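Local coordinates for protein haloacid dehalogenase-like hydrolase (Salmonella enterica subsp. enterica serovar Typhi, PDB 4EZE) that probably hydrolyses O-phosphoserine to serine and phosphate, the last step of serine biosynthesis, as a magnesium-dependent phosphatase of the haloacid dehalogenase superfamily, at residues M115-T118 with E122-V125. Numbering follows the deposited sequence.
Sequences MDST and EEGV. With NA (sodium ion), chain D.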
# COMPACT_ATOMS: atom_id res chain seq x y z
N MET A 115 6.84 -2.33 1.69
CA MET A 115 7.60 -1.45 2.59
C MET A 115 7.92 -0.11 1.94
O MET A 115 7.31 0.92 2.29
CB MET A 115 8.88 -2.14 3.10
CG MET A 115 9.85 -1.19 3.81
SD MET A 115 11.08 -2.11 4.79
CE MET A 115 11.98 -2.99 3.51
N ASP A 116 8.85 -0.10 0.99
CA ASP A 116 9.33 1.17 0.45
C ASP A 116 8.23 1.96 -0.26
O ASP A 116 7.50 1.43 -1.08
CB ASP A 116 10.49 0.94 -0.51
CG ASP A 116 11.74 0.41 0.18
OD1 ASP A 116 11.94 0.71 1.38
OD2 ASP A 116 12.50 -0.32 -0.48
N SER A 117 8.15 3.25 0.05
CA SER A 117 7.20 4.15 -0.60
C SER A 117 5.75 3.71 -0.36
O SER A 117 4.82 4.21 -1.00
CB SER A 117 7.52 4.31 -2.09
OG SER A 117 8.80 4.91 -2.25
N THR A 118 5.56 2.76 0.55
CA THR A 118 4.22 2.40 0.98
C THR A 118 4.11 2.54 2.50
O THR A 118 3.61 3.55 3.00
CB THR A 118 3.82 1.00 0.50
OG1 THR A 118 3.84 0.98 -0.93
CG2 THR A 118 2.40 0.67 0.97
N GLU A 122 10.10 6.41 2.33
CA GLU A 122 11.38 6.37 1.61
C GLU A 122 11.68 5.07 0.87
O GLU A 122 10.94 4.09 0.94
CB GLU A 122 12.54 6.71 2.57
CG GLU A 122 12.40 8.06 3.29
CD GLU A 122 11.63 7.95 4.59
OE1 GLU A 122 11.13 6.85 4.89
OE2 GLU A 122 11.54 8.97 5.31
N GLU A 123 12.79 5.09 0.14
CA GLU A 123 13.31 3.91 -0.50
C GLU A 123 14.59 3.45 0.23
O GLU A 123 15.66 4.00 0.02
CB GLU A 123 13.66 4.19 -1.95
CG GLU A 123 12.49 4.51 -2.86
CD GLU A 123 11.78 3.28 -3.38
OE1 GLU A 123 12.44 2.45 -4.05
OE2 GLU A 123 10.56 3.14 -3.13
N GLY A 124 14.46 2.43 1.06
CA GLY A 124 15.54 1.96 1.93
C GLY A 124 16.91 1.87 1.29
O GLY A 124 17.87 2.45 1.79
N VAL A 125 17.03 1.13 0.20
CA VAL A 125 18.32 0.99 -0.46
C VAL A 125 18.87 2.28 -1.06
O VAL A 125 20.08 2.50 -1.05
CB VAL A 125 18.30 -0.12 -1.52
CG1 VAL A 125 19.56 -0.06 -2.38
CG2 VAL A 125 18.18 -1.48 -0.85
NA NA D . 7.24 -0.09 -2.96
O HOH W 1 15.01 -0.90 -0.60
O HOH W 2 9.08 1.14 -4.18
O HOH W 3 7.41 -0.87 -4.92
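D116 and S117 lie against E122 and E123 where the chain leaves the DxD motif, D114 to D116, through the one-turn squiggle of the haloacid dehalogenase fold, a wide pi-type turn at 115-118; D116 and E123 have their CA atoms 4.9 Å apart. The S117 backbone N gives a bent hydrogen bond to E122 O (3.0 Å, 137° at the hydrogen). D116 is the predicted proton donor, two residues after the predicted nucleophile D114. Its carboxylate lies at the start of helix 124-131, where G124 N donates a nearly straight bond to D116 OD1 (3.1 Å, 169°) but meets that oxygen well above the carboxylate plane. The other oxygen, OD2, accepts from a water that in turn accepts from V125 N, so the first turn of the helix engages OD1 directly and OD2 through the water, which probably limits the rotation of the carboxylate.

E123, at the N-cap position of that helix, bends at chi2 (-83°), which swings its carboxylate back over the D116 CB. There S117 OG donates to the anti lone pair of E123 OE2 at 2.6 Å. The same oxygen accepts from a water ligand of the sodium ion, making E123 a second-shell residue of the metal site. D114, D270 and a second water are the other ligands, and D116 contributes its main-chain carbonyl, with O 2.4 Å from the sodium.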